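Local coordinates for protein endoglucanase (Thermotoga maritima, PDB 2FVG) that is probably a metal-dependent aminopeptidase of the M42 family, binding two divalent metal cations per subunit, despite its name, at residues E156-F166 with I307-L316. Sequence-based numbering, arbitrary orientation.
Sequences EKNGRAVGKAF and IHSPNSIIDL. With EDO (1,2-ethanediol), chain C.
Arg160 grips Asp315 across a non-hydrogen-bonded antiparallel pair. Its NE gives a hydrogen bond of 2.8 Å to Asp315 OD2 in a salt bridge; the oxygen lies at the guanidinium edge and is met on its anti side, the two planes 58° apart. The carboxylate is carried there by a CG standing opposite the backbone N (chi1 -177°), while OD1 bonds weakly to the amides of Asn317 and Asp318, the N-cap role that suits a short acid. Replacing Asp315 by alanine removes both oxygens and is likely to leave the Arg160 guanidinium without its carboxylate and helix 316-332 without its side-chain cap. Val162 shares this face, its CG1 3.8 Å from Ile307 CG2.

On the other face, small Ala161 makes room for Ile314, whose CG2 packs 3.6 Å from Phe166 CD2. Ala161 and Ile314 exchange two backbone N-H···O bonds, as do Gly163 and Ser312. A type I' turn, with Gly159 suited to its positive phi, folds strand 155-157 back, and the Leu316 side chain crosses that of Glu156 at about a right angle. Strand 312-315 thus joins this hairpin to strand 297-306 in the mixed sheet of the M42 catalytic domain; predicted zinc ligand His308 lies in the preceding loop.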
ATOM      1  N   GLU A 156      -1.056  11.821  14.054  1.00 37.38           N
ATOM      2  CA  GLU A 156      -0.335  12.696  13.162  1.00 38.79           C
ATOM      3  C   GLU A 156       0.034  13.968  13.912  1.00 38.33           C
ATOM      4  O   GLU A 156      -0.861  14.676  14.375  1.00 38.44           O
ATOM      5  CB  GLU A 156      -1.326  13.030  12.054  1.00 39.55           C
ATOM      6  CG  GLU A 156      -0.868  13.760  10.832  1.00 46.02           C
ATOM      7  CD  GLU A 156      -2.065  14.052   9.916  1.00 45.97           C
ATOM      8  OE1 GLU A 156      -2.884  14.932  10.278  1.00 62.89           O
ATOM      9  OE2 GLU A 156      -2.201  13.406   8.843  1.00 58.32           O
ATOM     10  N   LYS A 157       1.325  14.258  14.080  1.00 35.79           N
ATOM     11  CA  LYS A 157       1.705  15.544  14.687  1.00 33.52           C
ATOM     12  C   LYS A 157       3.085  16.009  14.268  1.00 30.61           C
ATOM     13  O   LYS A 157       4.012  15.206  14.104  1.00 24.03           O
ATOM     14  CB  LYS A 157       1.584  15.543  16.218  1.00 36.54           C
ATOM     15  CG  LYS A 157       1.385  16.962  16.842  1.00 36.76           C
ATOM     16  N   ASN A 158       3.203  17.321  14.084  1.00 28.39           N
ATOM     17  CA  ASN A 158       4.472  17.949  13.724  1.00 29.31           C
ATOM     18  C   ASN A 158       5.104  17.305  12.508  1.00 28.49           C
ATOM     19  O   ASN A 158       6.295  17.013  12.489  1.00 30.15           O
ATOM     20  CB  ASN A 158       5.429  17.976  14.926  1.00 29.13           C
ATOM     21  CG  ASN A 158       4.975  18.939  15.996  1.00 28.16           C
ATOM     22  OD1 ASN A 158       4.563  20.051  15.698  1.00 22.48           O
ATOM     23  ND2 ASN A 158       5.047  18.518  17.245  1.00 31.08           N
ATOM     24  N   GLY A 159       4.259  17.047  11.518  1.00 29.33           N
ATOM     25  CA  GLY A 159       4.680  16.532  10.234  1.00 28.88           C
ATOM     26  C   GLY A 159       4.981  15.058  10.145  1.00 29.25           C
ATOM     27  O   GLY A 159       5.435  14.603   9.113  1.00 32.26           O
ATOM     28  N   ARG A 160       4.727  14.297  11.198  1.00 26.95           N
ATOM     29  CA  ARG A 160       5.006  12.865  11.148  1.00 27.98           C
ATOM     30  C   ARG A 160       3.706  12.171  11.471  1.00 29.74           C
ATOM     31  O   ARG A 160       2.925  12.694  12.262  1.00 31.42           O
ATOM     32  CB  ARG A 160       6.082  12.479  12.174  1.00 26.53           C
ATOM     33  CG  ARG A 160       7.457  13.072  11.906  1.00 23.38           C
ATOM     34  CD  ARG A 160       8.235  12.284  10.858  1.00 22.36           C
ATOM     35  NE  ARG A 160       9.347  13.052  10.284  1.00 20.47           N
ATOM     36  CZ  ARG A 160      10.620  13.017  10.666  1.00 25.00           C
ATOM     37  NH1 ARG A 160      11.024  12.236  11.668  1.00 28.72           N
ATOM     38  NH2 ARG A 160      11.503  13.786  10.028  1.00 27.09           N
ATOM     39  N   ALA A 161       3.467  11.015  10.855  1.00 29.21           N
ATOM     40  CA  ALA A 161       2.265  10.249  11.113  1.00 28.42           C
ATOM     41  C   ALA A 161       2.654   8.818  11.431  1.00 28.29           C
ATOM     42  O   ALA A 161       3.595   8.287  10.860  1.00 31.10           O
ATOM     43  CB  ALA A 161       1.343  10.305   9.925  1.00 27.26           C
ATOM     44  N   VAL A 162       1.929   8.203  12.353  1.00 28.90           N
ATOM     45  CA  VAL A 162       2.205   6.825  12.799  1.00 28.63           C
ATOM     46  C   VAL A 162       0.917   6.023  12.640  1.00 28.19           C
ATOM     47  O   VAL A 162      -0.181   6.512  12.972  1.00 29.16           O
ATOM     48  CB  VAL A 162       2.628   6.771  14.296  1.00 27.90           C
ATOM     49  CG1 VAL A 162       3.017   5.317  14.724  1.00 30.31           C
ATOM     50  CG2 VAL A 162       3.781   7.726  14.563  1.00 30.79           C
ATOM     51  N   GLY A 163       1.046   4.818  12.102  1.00 27.68           N
ATOM     52  CA  GLY A 163      -0.097   3.936  11.905  1.00 26.98           C
ATOM     53  C   GLY A 163       0.357   2.692  11.191  1.00 26.51           C
ATOM     54  O   GLY A 163       1.535   2.522  10.929  1.00 24.66           O
ATOM     55  N   LYS A 164      -0.585   1.820  10.864  1.00 25.52           N
ATOM     56  CA  LYS A 164      -0.247   0.582  10.209  1.00 26.32           C
ATOM     57  C   LYS A 164      -0.554   0.675   8.726  1.00 25.78           C
ATOM     58  O   LYS A 164      -1.193   1.636   8.255  1.00 24.18           O
ATOM     59  CB  LYS A 164      -1.038  -0.579  10.825  1.00 25.39           C
ATOM     60  CG  LYS A 164      -2.516  -0.529  10.467  1.00 27.63           C
ATOM     61  CD  LYS A 164      -3.190  -1.784  10.839  1.00 22.81           C
ATOM     62  CE  LYS A 164      -4.660  -1.772  10.477  1.00 26.82           C
ATOM     63  NZ  LYS A 164      -4.942  -1.855   9.028  1.00 20.24           N
ATOM     64  N   ALA A 165      -0.104  -0.356   8.013  1.00 25.41           N
ATOM     65  CA  ALA A 165      -0.328  -0.562   6.583  1.00 24.99           C
ATOM     66  C   ALA A 165       0.028   0.650   5.726  1.00 24.85           C
ATOM     67  O   ALA A 165      -0.544   0.811   4.654  1.00 28.36           O
ATOM     68  CB  ALA A 165      -1.769  -0.960   6.324  1.00 22.49           C
ATOM     69  N   PHE A 166       0.971   1.475   6.161  1.00 25.27           N
ATOM     70  CA  PHE A 166       1.389   2.624   5.311  1.00 28.13           C
ATOM     71  C   PHE A 166       1.928   2.061   3.977  1.00 30.31           C
ATOM     72  O   PHE A 166       1.865   2.709   2.922  1.00 35.24           O
ATOM     73  CB  PHE A 166       2.403   3.516   6.010  1.00 25.37           C
ATOM     74  CG  PHE A 166       1.802   4.491   7.018  1.00 24.83           C
ATOM     75  CD1 PHE A 166       0.483   4.914   6.919  1.00 28.61           C
ATOM     76  CD2 PHE A 166       2.613   5.067   7.998  1.00 26.61           C
ATOM     77  CE1 PHE A 166      -0.041   5.854   7.827  1.00 27.91           C
ATOM     78  CE2 PHE A 166       2.102   6.016   8.910  1.00 28.16           C
ATOM     79  CZ  PHE A 166       0.780   6.413   8.817  1.00 25.69           C
ATOM     80  N   ILE A 307       8.411   1.700  13.869  1.00 28.85           N
ATOM     81  CA  ILE A 307       8.502   2.135  15.254  1.00 30.59           C
ATOM     82  C   ILE A 307       8.199   0.909  16.124  1.00 34.00           C
ATOM     83  O   ILE A 307       9.087   0.399  16.815  1.00 38.99           O
ATOM     84  CB  ILE A 307       7.726   3.469  15.570  1.00 31.15           C
ATOM     85  CG1 ILE A 307       7.848   3.835  17.055  1.00 33.43           C
ATOM     86  CG2 ILE A 307       6.264   3.407  15.123  1.00 29.95           C
ATOM     87  CD1 ILE A 307       9.258   3.644  17.647  1.00 34.04           C
ATOM     88  N   HIS A 308       6.986   0.397  16.081  1.00 34.08           N
ATOM     89  CA  HIS A 308       6.721  -0.834  16.797  1.00 35.92           C
ATOM     90  C   HIS A 308       5.779  -1.629  15.913  1.00 36.68           C
ATOM     91  O   HIS A 308       4.564  -1.507  16.040  1.00 37.45           O
ATOM     92  CB  HIS A 308       6.134  -0.561  18.193  1.00 35.79           C
ATOM     93  N   SER A 309       6.348  -2.417  14.998  1.00 39.17           N
ATOM     94  CA  SER A 309       5.561  -3.241  14.049  1.00 41.11           C
ATOM     95  C   SER A 309       4.306  -3.746  14.786  1.00 39.50           C
ATOM     96  O   SER A 309       4.432  -4.326  15.869  1.00 40.22           O
ATOM     97  CB  SER A 309       6.415  -4.392  13.490  1.00 42.83           C
ATOM     98  OG  SER A 309       5.906  -4.885  12.257  1.00 46.88           O
ATOM     99  N   PRO A 310       3.098  -3.589  14.188  1.00 37.34           N
ATOM    100  CA  PRO A 310       2.648  -3.172  12.844  1.00 33.79           C
ATOM    101  C   PRO A 310       2.882  -1.725  12.426  1.00 29.20           C
ATOM    102  O   PRO A 310       2.825  -1.421  11.243  1.00 29.94           O
ATOM    103  CB  PRO A 310       1.138  -3.420  12.903  1.00 33.14           C
ATOM    104  CG  PRO A 310       0.781  -3.160  14.334  1.00 35.86           C
ATOM    105  CD  PRO A 310       1.951  -3.708  15.119  1.00 38.11           C
ATOM    106  N   ASN A 311       3.154  -0.839  13.366  1.00 25.96           N
ATOM    107  CA  ASN A 311       3.296   0.577  13.019  1.00 23.67           C
ATOM    108  C   ASN A 311       4.589   1.051  12.383  1.00 23.18           C
ATOM    109  O   ASN A 311       5.673   0.523  12.650  1.00 23.92           O
ATOM    110  CB  ASN A 311       3.017   1.421  14.252  1.00 23.21           C
ATOM    111  CG  ASN A 311       1.596   1.312  14.686  1.00 27.55           C
ATOM    112  OD1 ASN A 311       0.707   1.140  13.854  1.00 24.88           O
ATOM    113  ND2 ASN A 311       1.356   1.403  15.986  1.00 27.54           N
ATOM    114  N   SER A 312       4.451   2.061  11.537  1.00 21.16           N
ATOM    115  CA  SER A 312       5.597   2.740  10.977  1.00 20.38           C
ATOM    116  C   SER A 312       5.283   4.225  10.919  1.00 21.39           C
ATOM    117  O   SER A 312       4.172   4.639  11.256  1.00 21.16           O
ATOM    118  CB  SER A 312       6.009   2.178   9.618  1.00 19.57           C
ATOM    119  OG  SER A 312       5.030   2.437   8.654  1.00 19.05           O
ATOM    120  N   ILE A 313       6.258   5.015  10.473  1.00 20.25           N
ATOM    121  CA  ILE A 313       6.160   6.464  10.470  1.00 20.58           C
ATOM    122  C   ILE A 313       6.416   7.018   9.095  1.00 21.50           C
ATOM    123  O   ILE A 313       7.344   6.579   8.428  1.00 20.35           O
ATOM    124  CB  ILE A 313       7.277   7.039  11.391  1.00 23.03           C
ATOM    125  CG1 ILE A 313       7.333   6.286  12.742  1.00 24.30           C
ATOM    126  CG2 ILE A 313       7.141   8.550  11.599  1.00 18.34           C
ATOM    127  CD1 ILE A 313       8.643   6.443  13.470  1.00 16.67           C
ATOM    128  N   ILE A 314       5.589   7.964   8.650  1.00 22.46           N
ATOM    129  CA  ILE A 314       5.896   8.677   7.415  1.00 22.02           C
ATOM    130  C   ILE A 314       6.015  10.171   7.723  1.00 22.58           C
ATOM    131  O   ILE A 314       5.451  10.660   8.707  1.00 18.08           O
ATOM    132  CB  ILE A 314       4.876   8.449   6.276  1.00 22.92           C
ATOM    133  CG1 ILE A 314       3.514   9.056   6.614  1.00 23.38           C
ATOM    134  CG2 ILE A 314       4.785   6.967   5.908  1.00 21.04           C
ATOM    135  CD1 ILE A 314       2.640   9.262   5.396  1.00 35.53           C
ATOM    136  N   ASP A 315       6.758  10.881   6.888  1.00 21.55           N
ATOM    137  CA  ASP A 315       6.930  12.301   7.035  1.00 22.70           C
ATOM    138  C   ASP A 315       5.941  12.882   6.046  1.00 23.67           C
ATOM    139  O   ASP A 315       5.942  12.492   4.875  1.00 23.25           O
ATOM    140  CB  ASP A 315       8.383  12.678   6.697  1.00 23.34           C
ATOM    141  CG  ASP A 315       8.660  14.141   6.886  1.00 21.99           C
ATOM    142  OD1 ASP A 315       8.299  14.927   5.993  1.00 39.14           O
ATOM    143  OD2 ASP A 315       9.251  14.514   7.919  1.00 25.72           O
ATOM    144  N   LEU A 316       5.075  13.780   6.511  1.00 23.81           N
ATOM    145  CA  LEU A 316       4.065  14.389   5.636  1.00 24.14           C
ATOM    146  C   LEU A 316       4.637  15.290   4.525  1.00 26.35           C
ATOM    147  O   LEU A 316       4.000  15.463   3.486  1.00 27.76           O
ATOM    148  CB  LEU A 316       2.946  15.069   6.443  1.00 23.91           C
ATOM    149  CG  LEU A 316       2.124  14.114   7.333  1.00 22.54           C
ATOM    150  CD1 LEU A 316       1.140  14.882   8.180  1.00 32.82           C
ATOM    151  CD2 LEU A 316       1.399  13.059   6.497  1.00 27.97           C
TER
HETATM  152  C1  EDO C 341       0.148  -3.580   8.382  1.00 61.37           C
HETATM  153  O1  EDO C 341      -0.411  -4.826   8.784  1.00 70.52           O
HETATM  154  C2  EDO C 341       1.493  -3.412   9.078  1.00 64.68           C
HETATM  155  O2  EDO C 341       1.899  -2.042   9.019  1.00 59.59           O
HETATM  156  O   HOH W   1       2.794   1.290   8.693  1.00 37.99           O